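PDB 5NNL: inactive dihydroorotase-like domain from Chaetomium thermophilum, which is a catalytically inactive relative of the amidohydrolase enzymes, probably keeping their barrel-based fold without their activity. Local coordinates for residues 33-38 with 324-329; 45-50 with 97-102; 221-226 with 235-240; 227-232 with 296-301. One frame throughout, in Å; residues are numbered along the deposited sequence.

Contact 1: 33-38 with 324-329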
loop_
_atom_site.group_PDB
_atom_site.type_symbol
_atom_site.label_atom_id
_atom_site.label_comp_id
_atom_site.label_asym_id
_atom_site.label_seq_id
_atom_site.Cartn_x
_atom_site.Cartn_y
_atom_site.Cartn_z
ATOM N N ALA A 33 -11.069 8.380 -4.258
ATOM C CA ALA A 33 -10.319 7.868 -5.395
ATOM C C ALA A 33 -10.065 6.373 -5.268
ATOM O O ALA A 33 -9.965 5.673 -6.282
ATOM C CB ALA A 33 -8.997 8.626 -5.532
ATOM N N SER A 34 -9.959 5.863 -4.038
ATOM C CA SER A 34 -9.757 4.431 -3.848
ATOM C C SER A 34 -10.975 3.636 -4.307
ATOM O O SER A 34 -10.854 2.717 -5.125
ATOM C CB SER A 34 -9.440 4.135 -2.382
ATOM O OG SER A 34 -8.146 4.594 -2.037
ATOM N N ILE A 35 -12.164 3.976 -3.799
ATOM C CA ILE A 35 -13.355 3.213 -4.163
ATOM C C ILE A 35 -13.622 3.342 -5.657
ATOM O O ILE A 35 -14.039 2.381 -6.314
ATOM C CB ILE A 35 -14.568 3.651 -3.317
ATOM C CG1 ILE A 35 -15.696 2.614 -3.414
ATOM C CG2 ILE A 35 -15.093 5.032 -3.735
ATOM C CD1 ILE A 35 -15.384 1.291 -2.751
ATOM N N ALA A 36 -13.352 4.519 -6.223
ATOM C CA ALA A 36 -13.528 4.705 -7.658
ATOM C C ALA A 36 -12.581 3.821 -8.461
ATOM O O ALA A 36 -12.878 3.476 -9.610
ATOM C CB ALA A 36 -13.314 6.172 -8.027
ATOM N N ALA A 37 -11.439 3.454 -7.888
ATOM C CA ALA A 37 -10.484 2.595 -8.571
ATOM C C ALA A 37 -10.722 1.115 -8.311
ATOM O O ALA A 37 -10.040 0.281 -8.916
ATOM C CB ALA A 37 -9.053 2.953 -8.153
ATOM N N GLY A 38 -11.661 0.771 -7.429
ATOM C CA GLY A 38 -11.968 -0.611 -7.122
ATOM C C GLY A 38 -11.467 -1.092 -5.779
ATOM O O GLY A 38 -11.640 -2.276 -5.463
ATOM N N GLY A 324 -15.264 4.309 -13.900
ATOM C CA GLY A 324 -14.238 5.047 -13.195
ATOM C C GLY A 324 -14.681 6.362 -12.593
ATOM O O GLY A 324 -13.835 7.089 -12.058
ATOM N N VAL A 325 -15.969 6.689 -12.648
ATOM C CA VAL A 325 -16.483 7.967 -12.167
ATOM C C VAL A 325 -17.090 7.762 -10.783
ATOM O O VAL A 325 -18.118 7.092 -10.634
ATOM C CB VAL A 325 -17.510 8.555 -13.141
ATOM C CG1 VAL A 325 -18.077 9.851 -12.595
ATOM C CG2 VAL A 325 -16.869 8.776 -14.512
ATOM N N PHE A 326 -16.463 8.364 -9.775
ATOM C CA PHE A 326 -17.009 8.380 -8.424
ATOM C C PHE A 326 -18.478 8.785 -8.441
ATOM O O PHE A 326 -18.866 9.738 -9.123
ATOM C CB PHE A 326 -16.194 9.356 -7.572
ATOM C CG PHE A 326 -16.665 9.474 -6.155
ATOM C CD1 PHE A 326 -16.511 8.426 -5.270
ATOM C CD2 PHE A 326 -17.239 10.649 -5.704
ATOM C CE1 PHE A 326 -16.935 8.539 -3.963
ATOM C CE2 PHE A 326 -17.664 10.770 -4.400
ATOM C CZ PHE A 326 -17.513 9.716 -3.526
ATOM N N GLN A 327 -19.300 8.041 -7.695
ATOM C CA GLN A 327 -20.717 8.348 -7.569
ATOM C C GLN A 327 -20.971 9.015 -6.226
ATOM O O GLN A 327 -20.733 8.385 -5.184
ATOM C CB GLN A 327 -21.556 7.082 -7.698
ATOM C CG GLN A 327 -21.481 6.423 -9.069
ATOM C CD GLN A 327 -22.038 7.302 -10.173
ATOM O OE1 GLN A 327 -23.250 7.468 -10.299
ATOM N NE2 GLN A 327 -21.152 7.871 -10.977
ATOM N N PRO A 328 -21.446 10.269 -6.186
ATOM C CA PRO A 328 -21.628 10.955 -4.896
ATOM C C PRO A 328 -22.709 10.362 -4.004
ATOM O O PRO A 328 -23.711 11.025 -3.720
ATOM C CB PRO A 328 -21.997 12.387 -5.315
ATOM C CG PRO A 328 -21.482 12.538 -6.681
ATOM C CD PRO A 328 -21.611 11.194 -7.320
ATOM N N ILE A 329 -22.514 9.134 -3.533
ATOM C CA ILE A 329 -23.462 8.494 -2.622
ATOM C C ILE A 329 -23.092 8.852 -1.186
ATOM O O ILE A 329 -22.030 9.447 -0.952
ATOM C CB ILE A 329 -23.488 6.970 -2.816
ATOM C CG1 ILE A 329 -22.089 6.371 -2.613
ATOM C CG2 ILE A 329 -24.021 6.628 -4.194
ATOM C CD1 ILE A 329 -22.081 4.858 -2.466
#
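F326 turns the edge of its ring to I35, whose CG2 methyl lies close to the ring plane and touches CE1 of F326 at 4.0 Å, with CD1 equally near. With CG anti to the backbone N (chi1 179°), the ring reaches forward beside its own chain, which brings the CD1-CE1 edge to I35. I35 divides its branches: CG2 serves this contact, while the end of the side chain leads away from F326, and I35 also touches A320, V313 and F315. One residue on, A36 meets the backbone end of the phenylalanine, its CB lying 4.3 Å from CB of F326; here the two backbones come closest, CA to CA. The arrangement joins the last turn of helix 26-37, which precedes a strand of the presumed amidohydrolase-type barrel, to strand 325-326, the edge strand of the antiparallel part that follows the barrel in sequence. That helix ends in a Schellman motif at G38, where phi is positive. At the carboxyl end of the helix, CA of G324 passes 4.1 Å from the carbonyl O of A36. No hydrogen bond spans the two segments. Within the strand segment, Q327 NE2 donates to V325 O at 3.2 Å in a nearly straight bond, approaching from above the carbonyl plane. Y71 meets the F326 ring edge-to-face.

Contact 2: 45-50 with 97-102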
loop_
_atom_site.group_PDB
_atom_site.type_symbol
_atom_site.label_atom_id
_atom_site.label_comp_id
_atom_site.label_asym_id
_atom_site.label_seq_id
_atom_site.Cartn_x
_atom_site.Cartn_y
_atom_site.Cartn_z
ATOM N N MET A 45 -1.097 4.502 5.329
ATOM C CA MET A 45 0.311 4.553 5.699
ATOM C C MET A 45 0.489 5.505 6.875
ATOM O O MET A 45 0.140 6.688 6.760
ATOM C CB MET A 45 1.156 5.007 4.513
ATOM C CG MET A 45 1.072 4.076 3.308
ATOM S SD MET A 45 2.079 4.617 1.919
ATOM C CE MET A 45 3.724 4.410 2.597
ATOM N N PRO A 46 1.025 5.050 8.011
ATOM C CA PRO A 46 1.123 5.942 9.181
ATOM C C PRO A 46 2.054 7.128 8.980
ATOM O O PRO A 46 1.948 8.104 9.731
ATOM C CB PRO A 46 1.627 5.013 10.295
ATOM C CG PRO A 46 2.298 3.873 9.584
ATOM C CD PRO A 46 1.580 3.712 8.275
ATOM N N VAL A 47 2.954 7.084 8.003
ATOM C CA VAL A 47 3.873 8.182 7.726
ATOM C C VAL A 47 3.280 9.016 6.598
ATOM O O VAL A 47 3.040 8.507 5.497
ATOM C CB VAL A 47 5.275 7.661 7.364
ATOM C CG1 VAL A 47 6.191 8.795 6.913
ATOM C CG2 VAL A 47 5.891 6.920 8.557
ATOM N N SER A 48 3.052 10.298 6.866
ATOM C CA SER A 48 2.442 11.203 5.907
ATOM C C SER A 48 3.463 12.264 5.471
ATOM O O SER A 48 4.678 12.073 5.628
ATOM C CB SER A 48 1.166 11.786 6.525
ATOM O OG SER A 48 1.407 12.348 7.804
ATOM N N LYS A 49 2.974 13.374 4.909
ATOM C CA LYS A 49 3.858 14.361 4.289
ATOM C C LYS A 49 4.892 14.892 5.279
ATOM O O LYS A 49 6.100 14.686 5.108
ATOM C CB LYS A 49 3.024 15.503 3.704
ATOM C CG LYS A 49 3.831 16.730 3.263
ATOM C CD LYS A 49 3.454 17.172 1.860
ATOM C CE LYS A 49 3.842 18.623 1.570
ATOM N NZ LYS A 49 5.140 18.739 0.836
ATOM N N ASP A 50 4.438 15.595 6.312
ATOM C CA ASP A 50 5.318 16.204 7.306
ATOM C C ASP A 50 4.899 15.793 8.709
ATOM O O ASP A 50 4.912 16.593 9.648
ATOM C CB ASP A 50 5.331 17.725 7.164
ATOM C CG ASP A 50 6.176 18.198 5.989
ATOM O OD1 ASP A 50 7.354 17.785 5.898
ATOM O OD2 ASP A 50 5.661 18.978 5.156
ATOM N N SER A 97 -1.898 -2.576 12.353
ATOM C CA SER A 97 -0.537 -2.973 12.011
ATOM C C SER A 97 0.458 -2.003 12.630
ATOM O O SER A 97 0.136 -0.845 12.911
ATOM C CB SER A 97 -0.338 -3.005 10.498
ATOM O OG SER A 97 -0.390 -1.689 9.980
ATOM N N LEU A 98 1.688 -2.486 12.798
ATOM C CA LEU A 98 2.807 -1.667 13.247
ATOM C C LEU A 98 3.797 -1.489 12.106
ATOM O O LEU A 98 4.254 -2.474 11.516
ATOM C CB LEU A 98 3.509 -2.305 14.448
ATOM C CG LEU A 98 4.828 -1.656 14.881
ATOM C CD1 LEU A 98 4.591 -0.213 15.287
ATOM C CD2 LEU A 98 5.468 -2.436 16.021
ATOM N N PHE A 99 4.133 -0.238 11.808
ATOM C CA PHE A 99 5.113 0.091 10.786
ATOM C C PHE A 99 6.445 0.446 11.442
ATOM O O PHE A 99 6.502 1.343 12.291
ATOM C CB PHE A 99 4.623 1.251 9.919
ATOM C CG PHE A 99 5.583 1.644 8.834
ATOM C CD1 PHE A 99 5.946 0.740 7.848
ATOM C CD2 PHE A 99 6.116 2.920 8.795
ATOM C CE1 PHE A 99 6.828 1.104 6.846
ATOM C CE2 PHE A 99 6.999 3.288 7.796
ATOM C CZ PHE A 99 7.356 2.379 6.822
ATOM N N ILE A 100 7.497 -0.250 11.044
ATOM C CA ILE A 100 8.838 -0.044 11.591
ATOM C C ILE A 100 9.744 0.440 10.475
ATOM O O ILE A 100 10.293 -0.357 9.710
ATOM C CB ILE A 100 9.391 -1.331 12.229
ATOM C CG1 ILE A 100 8.437 -1.844 13.307
ATOM C CG2 ILE A 100 10.771 -1.054 12.820
ATOM C CD1 ILE A 100 8.886 -3.124 13.980
ATOM N N PRO A 101 9.948 1.750 10.348
ATOM C CA PRO A 101 11.023 2.255 9.500
ATOM C C PRO A 101 12.298 2.434 10.307
ATOM O O PRO A 101 12.274 2.702 11.509
ATOM C CB PRO A 101 10.468 3.604 9.027
ATOM C CG PRO A 101 9.684 4.096 10.243
ATOM C CD PRO A 101 9.194 2.852 10.980
ATOM N N PHE A 102 13.433 2.276 9.631
ATOM C CA PHE A 102 14.716 2.375 10.316
ATOM C C PHE A 102 15.294 3.786 10.320
ATOM O O PHE A 102 16.249 4.042 11.063
ATOM C CB PHE A 102 15.720 1.408 9.689
ATOM C CG PHE A 102 15.669 0.028 10.274
ATOM C CD1 PHE A 102 16.664 -0.408 11.130
ATOM C CD2 PHE A 102 14.623 -0.829 9.978
ATOM C CE1 PHE A 102 16.626 -1.674 11.671
ATOM C CE2 PHE A 102 14.576 -2.099 10.518
ATOM C CZ PHE A 102 15.580 -2.523 11.366
#
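P46 and F99 meet most closely where the CG corner of the proline ring presses against CB of F99, 3.5 Å away. The same CG lies 4.0 Å from CD2 of F99, so the pyrrolidine ring sits where the side chain leaves the backbone and the aromatic ring begins. V47 takes over further along: its CG2 methyl touches CE2 of F99 at 3.9 Å. Both residues cross the phenylalanine side chain at about a right angle, and both approach its ring obliquely. Two consecutive residues thus grip one side of F99 from its root to its outer half by apolar contact alone. Extension of F99 directs the ring at them, since CG stands anti to the backbone N (chi1 -180°). In V47 the touching branch is the one beside the backbone N, CG1 being anti to that N. One face of the F99 ring carries the backbone N of P101, 4.2 Å above the plane and offset toward the rim, so the strand's own continuation backs the ring. Further out, backbone hydrogen bonds between M45 and A14 and between P46 and I53 hold the loop, while S97 OG is bonded to S77 OG and R43 NE. The loop follows strand 39-44 at the C-terminal end of the parallel strands, which in an amidohydrolase-type barrel, the fold presumed here, would be the mouth. It reaches past S77 and T79 of the intervening strand 73-79 to strand 98-100, whose L98 and I100 alternate with F99 to pack on helix 111-121.

Contact 3: 221-226 with 235-240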
loop_
_atom_site.group_PDB
_atom_site.type_symbol
_atom_site.label_atom_id
_atom_site.label_comp_id
_atom_site.label_asym_id
_atom_site.label_seq_id
_atom_site.Cartn_x
_atom_site.Cartn_y
_atom_site.Cartn_z
ATOM N N LEU A 221 5.298 5.767 -3.302
ATOM C CA LEU A 221 6.138 5.991 -4.475
ATOM C C LEU A 221 5.498 6.932 -5.484
ATOM O O LEU A 221 6.212 7.810 -6.001
ATOM C CB LEU A 221 6.483 4.644 -5.125
ATOM C CG LEU A 221 7.261 4.702 -6.442
ATOM C CD1 LEU A 221 8.548 5.513 -6.292
ATOM C CD2 LEU A 221 7.577 3.291 -6.926
ATOM N N PRO A 222 4.212 6.815 -5.824
ATOM C CA PRO A 222 3.624 7.807 -6.738
ATOM C C PRO A 222 3.757 9.223 -6.220
ATOM O O PRO A 222 4.098 10.135 -6.984
ATOM C CB PRO A 222 2.154 7.373 -6.832
ATOM C CG PRO A 222 2.157 5.926 -6.465
ATOM C CD PRO A 222 3.242 5.774 -5.441
ATOM N N TYR A 223 3.496 9.431 -4.929
ATOM C CA TYR A 223 3.615 10.767 -4.358
ATOM C C TYR A 223 5.068 11.222 -4.325
ATOM O O TYR A 223 5.373 12.368 -4.676
ATOM C CB TYR A 223 3.017 10.797 -2.953
ATOM C CG TYR A 223 3.044 12.179 -2.343
ATOM C CD1 TYR A 223 1.980 13.052 -2.519
ATOM C CD2 TYR A 223 4.142 12.622 -1.611
ATOM C CE1 TYR A 223 1.999 14.320 -1.979
ATOM C CE2 TYR A 223 4.171 13.892 -1.065
ATOM C CZ TYR A 223 3.094 14.735 -1.255
ATOM O OH TYR A 223 3.098 16.002 -0.724
ATOM N N GLN A 224 5.978 10.343 -3.899
ATOM C CA GLN A 224 7.391 10.706 -3.856
ATOM C C GLN A 224 7.898 11.108 -5.236
ATOM O O GLN A 224 8.662 12.071 -5.369
ATOM C CB GLN A 224 8.213 9.541 -3.301
ATOM C CG GLN A 224 9.712 9.766 -3.338
ATOM C CD GLN A 224 10.471 8.691 -2.592
ATOM O OE1 GLN A 224 9.946 7.610 -2.330
ATOM N NE2 GLN A 224 11.714 8.987 -2.239
ATOM N N LEU A 225 7.476 10.388 -6.276
ATOM C CA LEU A 225 7.900 10.710 -7.635
ATOM C C LEU A 225 7.378 12.075 -8.068
ATOM O O LEU A 225 8.133 12.907 -8.583
ATOM C CB LEU A 225 7.418 9.623 -8.595
ATOM C CG LEU A 225 7.763 9.779 -10.079
ATOM C CD1 LEU A 225 9.233 9.510 -10.332
ATOM C CD2 LEU A 225 6.893 8.850 -10.915
ATOM N N ALA A 226 6.078 12.316 -7.888
ATOM C CA ALA A 226 5.501 13.592 -8.301
ATOM C C ALA A 226 6.160 14.756 -7.574
ATOM O O ALA A 226 6.434 15.800 -8.177
ATOM C CB ALA A 226 3.995 13.591 -8.048
ATOM N N VAL A 235 -3.489 14.724 -3.951
ATOM C CA VAL A 235 -3.576 13.687 -2.932
ATOM C C VAL A 235 -3.896 12.309 -3.498
ATOM O O VAL A 235 -3.761 11.312 -2.779
ATOM C CB VAL A 235 -4.614 14.163 -1.890
ATOM C CG1 VAL A 235 -5.564 13.054 -1.461
ATOM C CG2 VAL A 235 -3.903 14.749 -0.686
ATOM N N THR A 236 -4.276 12.217 -4.774
ATOM C CA THR A 236 -4.738 10.966 -5.362
ATOM C C THR A 236 -3.779 10.413 -6.415
ATOM O O THR A 236 -4.169 9.543 -7.200
ATOM C CB THR A 236 -6.124 11.162 -5.979
ATOM O OG1 THR A 236 -6.027 12.051 -7.096
ATOM C CG2 THR A 236 -7.095 11.748 -4.963
ATOM N N VAL A 237 -2.537 10.902 -6.456
ATOM C CA VAL A 237 -1.583 10.425 -7.452
ATOM C C VAL A 237 -1.417 8.917 -7.336
ATOM O O VAL A 237 -1.252 8.372 -6.238
ATOM C CB VAL A 237 -0.227 11.136 -7.302
ATOM C CG1 VAL A 237 -0.295 12.544 -7.862
ATOM C CG2 VAL A 237 0.241 11.145 -5.846
ATOM N N GLY A 238 -1.460 8.236 -8.483
ATOM C CA GLY A 238 -1.129 6.831 -8.568
ATOM C C GLY A 238 -2.244 5.863 -8.232
ATOM O O GLY A 238 -2.043 4.650 -8.377
ATOM N N ILE A 239 -3.414 6.344 -7.804
ATOM C CA ILE A 239 -4.467 5.428 -7.373
ATOM C C ILE A 239 -5.217 4.855 -8.568
ATOM O O ILE A 239 -5.461 3.647 -8.634
ATOM C CB ILE A 239 -5.415 6.124 -6.382
ATOM C CG1 ILE A 239 -4.658 6.459 -5.094
ATOM C CG2 ILE A 239 -6.618 5.226 -6.065
ATOM C CD1 ILE A 239 -5.450 7.283 -4.102
ATOM N N ALA A 240 -5.593 5.700 -9.529
ATOM C CA ALA A 240 -6.323 5.237 -10.702
ATOM C C ALA A 240 -5.420 4.614 -11.761
ATOM O O ALA A 240 -5.937 4.035 -12.723
ATOM C CB ALA A 240 -7.112 6.399 -11.312
#
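The Y223 ring receives V237 at its edge, with the CG2 methyl of V237 lying near the ring plane; F15 also meets this ring, the two planes at about 45°. Beside it the puckered P222 ring packs on the V237-G238 link through CB and CG: its CB is 3.6 Å from O of V237, and its CG is 4.0 Å from CA of G238. Between these rings V237 CG2 settles on the helix backbone itself, 3.7 Å from CA of Y223 and 4.0 Å from CB of the same residue. With CG1 beside the backbone N of V237 (chi1 -76°), CG2 falls between that N and the carbonyl carbon. CG1 runs along the helix toward A226, whose CB it approaches at 4.4 Å. One valine therefore spans a full turn, from P222 to A226, a turn also closed by the backbone bond from A226 N to P222 O at 3.1 Å. G238 has positive phi and no side chain, and its CA comes to 3.8 Å from CB of P222, allowing the loop to lie directly against the helix. Y182 touches P222, while T236 leans on R29 and A33 of helix 26-37. The contact, with all its touching residues buried, folds the loop after helix 221-228 back on that helix, beyond the last parallel strand of the presumed barrel and before helix 242-251.

Contact 4: 227-232 with 296-301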
loop_
_atom_site.group_PDB
_atom_site.type_symbol
_atom_site.label_atom_id
_atom_site.label_comp_id
_atom_site.label_asym_id
_atom_site.label_seq_id
_atom_site.Cartn_x
_atom_site.Cartn_y
_atom_site.Cartn_z
ATOM N N HIS A 227 6.415 14.600 -6.275
ATOM C CA HIS A 227 7.053 15.665 -5.507
ATOM C C HIS A 227 8.469 15.930 -6.009
ATOM O O HIS A 227 8.867 17.085 -6.197
ATOM C CB HIS A 227 7.058 15.297 -4.022
ATOM C CG HIS A 227 7.562 16.386 -3.126
ATOM N ND1 HIS A 227 7.546 17.717 -3.486
ATOM C CD2 HIS A 227 8.100 16.339 -1.884
ATOM C CE1 HIS A 227 8.050 18.443 -2.503
ATOM N NE2 HIS A 227 8.394 17.631 -1.520
ATOM N N PHE A 228 9.243 14.867 -6.246
ATOM C CA PHE A 228 10.606 15.032 -6.740
ATOM C C PHE A 228 10.638 15.710 -8.104
ATOM O O PHE A 228 11.622 16.383 -8.437
ATOM C CB PHE A 228 11.300 13.672 -6.814
ATOM C CG PHE A 228 12.733 13.746 -7.243
ATOM C CD1 PHE A 228 13.740 13.890 -6.305
ATOM C CD2 PHE A 228 13.074 13.668 -8.583
ATOM C CE1 PHE A 228 15.060 13.957 -6.695
ATOM C CE2 PHE A 228 14.394 13.735 -8.979
ATOM C CZ PHE A 228 15.388 13.879 -8.034
ATOM N N LEU A 229 9.592 15.537 -8.912
ATOM C CA LEU A 229 9.503 16.180 -10.217
ATOM C C LEU A 229 8.762 17.512 -10.173
ATOM O O LEU A 229 8.628 18.166 -11.212
ATOM C CB LEU A 229 8.820 15.244 -11.222
ATOM C CG LEU A 229 9.545 13.937 -11.573
ATOM C CD1 LEU A 229 8.743 13.146 -12.602
ATOM C CD2 LEU A 229 10.953 14.193 -12.088
ATOM N N LYS A 230 8.269 17.922 -9.004
ATOM C CA LYS A 230 7.681 19.246 -8.807
ATOM C C LYS A 230 6.414 19.426 -9.649
ATOM O O LYS A 230 6.301 20.337 -10.474
ATOM C CB LYS A 230 8.709 20.343 -9.110
ATOM C CG LYS A 230 10.003 20.213 -8.310
ATOM C CD LYS A 230 10.457 21.556 -7.746
ATOM C CE LYS A 230 11.619 21.391 -6.777
ATOM N NZ LYS A 230 12.057 22.689 -6.183
ATOM N N LYS A 231 5.453 18.538 -9.416
ATOM C CA LYS A 231 4.098 18.664 -9.931
ATOM C C LYS A 231 3.191 19.065 -8.773
ATOM O O LYS A 231 3.652 19.305 -7.654
ATOM C CB LYS A 231 3.632 17.356 -10.580
ATOM C CG LYS A 231 4.689 16.639 -11.415
ATOM C CD LYS A 231 4.857 17.252 -12.795
ATOM C CE LYS A 231 6.146 16.771 -13.448
ATOM N NZ LYS A 231 6.190 17.029 -14.915
ATOM N N GLU A 232 1.888 19.131 -9.034
ATOM C CA GLU A 232 0.946 19.484 -7.982
ATOM C C GLU A 232 0.944 18.414 -6.899
ATOM O O GLU A 232 1.004 17.214 -7.189
ATOM C CB GLU A 232 -0.463 19.635 -8.562
ATOM C CG GLU A 232 -0.606 20.668 -9.680
ATOM C CD GLU A 232 -1.840 20.434 -10.541
ATOM O OE1 GLU A 232 -2.648 19.543 -10.201
ATOM O OE2 GLU A 232 -2.005 21.137 -11.561
ATOM N N GLY A 296 -6.893 15.711 -14.863
ATOM C CA GLY A 296 -7.069 15.527 -13.434
ATOM C C GLY A 296 -5.798 15.417 -12.620
ATOM O O GLY A 296 -5.165 16.425 -12.291
ATOM N N VAL A 297 -5.428 14.198 -12.277
ATOM C CA VAL A 297 -4.272 13.951 -11.427
ATOM C C VAL A 297 -3.062 13.719 -12.316
ATOM O O VAL A 297 -3.170 13.104 -13.384
ATOM C CB VAL A 297 -4.520 12.747 -10.499
ATOM C CG1 VAL A 297 -3.531 12.757 -9.335
ATOM C CG2 VAL A 297 -5.959 12.733 -9.994
ATOM N N TRP A 298 -1.906 14.218 -11.884
ATOM C CA TRP A 298 -0.681 13.976 -12.631
ATOM C C TRP A 298 -0.372 12.486 -12.659
ATOM O O TRP A 298 -0.631 11.761 -11.694
ATOM C CB TRP A 298 0.496 14.733 -12.017
ATOM C CG TRP A 298 1.791 14.405 -12.702
ATOM C CD1 TRP A 298 2.268 14.953 -13.857
ATOM C CD2 TRP A 298 2.764 13.434 -12.288
ATOM N NE1 TRP A 298 3.479 14.392 -14.184
ATOM C CE2 TRP A 298 3.806 13.457 -13.238
ATOM C CE3 TRP A 298 2.857 12.552 -11.206
ATOM C CZ2 TRP A 298 4.926 12.634 -13.137
ATOM C CZ3 TRP A 298 3.971 11.735 -11.108
ATOM C CH2 TRP A 298 4.989 11.782 -12.070
ATOM N N SER A 299 0.189 12.029 -13.778
ATOM C CA SER A 299 0.582 10.644 -13.925
ATOM C C SER A 299 1.802 10.593 -14.831
ATOM O O SER A 299 1.845 11.320 -15.834
ATOM C CB SER A 299 -0.543 9.790 -14.518
ATOM O OG SER A 299 -0.068 8.502 -14.872
ATOM N N PRO A 300 2.804 9.762 -14.518
ATOM C CA PRO A 300 3.915 9.573 -15.464
ATOM C C PRO A 300 3.492 8.920 -16.767
ATOM O O PRO A 300 4.309 8.845 -17.693
ATOM C CB PRO A 300 4.892 8.679 -14.689
ATOM C CG PRO A 300 4.051 7.976 -13.682
ATOM C CD PRO A 300 2.967 8.941 -13.304
ATOM N N PHE A 301 2.250 8.446 -16.864
ATOM C CA PHE A 301 1.731 7.829 -18.075
ATOM C C PHE A 301 0.664 8.682 -18.751
ATOM O O PHE A 301 -0.046 8.185 -19.630
ATOM C CB PHE A 301 1.165 6.446 -17.752
ATOM C CG PHE A 301 2.159 5.521 -17.118
ATOM C CD1 PHE A 301 3.076 4.833 -17.891
ATOM C CD2 PHE A 301 2.174 5.336 -15.747
ATOM C CE1 PHE A 301 3.991 3.982 -17.309
ATOM C CE2 PHE A 301 3.087 4.487 -15.159
ATOM C CZ PHE A 301 3.997 3.808 -15.940
#
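K231 lays its aliphatic chain over one face of the W298 indole, its CG 3.6 Å from the centroid of the five-membered ring and only 3° off the normal, a CH-pi contact. This is the tight part. Beyond CG the chain slides toward the pyrrole nitrogen, so that CD of K231 is 3.5 Å from NE1 of W298 and CE only slightly farther. A bend at chi2 (-79°) keeps the methylenes low over the ring instead of letting them rise from it. The other face of the indole is backed by its own chain, with the backbone N of P300 3.8 Å above the plane and offset toward the rim. L225 and A226 also touch W298, which thereby lies beside helix 221-228 just as that helix stops. The stop is a Schellman motif: K230 has positive phi, and its N bonds to O of H227 at 3.0 Å. Its reversal brings K231 round to the indole. On the opposing loop S299 OG accepts from the backbone N of F301 at 3.1 Å, forming an ST turn, and is bonded to D241 as well. The looser part lies toward the six-membered ring, where the L229 side chain crosses W298 at about a right angle and touches CZ2 obliquely through CD1 at 3.9 Å. Toward solvent, K231 is exposed and its ammonium end has run out beyond the NE1 edge of the indole.

In the fold
Contact 1 joins distant parts of the chain and encloses the other three in sequence. Within it, contact 2 closes before contact 3 opens, whereas contacts 3 and 4 interlock, their segments alternating along the chain. Those two lie together, their centres about 7 Å apart; both use helix 221-228, and V237 of one packs on V297 of the other. Contact 3 also touches contact 1, about 17 Å away between centres, through T236 and I239 against helix 26-37. Contact 2 is internal to the presumed barrel, its centre about 26 Å from that of contact 1. Contacts 1, 3 and 4 lie where helices and loops outside the barrel strands meet, contact 1 at the C-terminal strands.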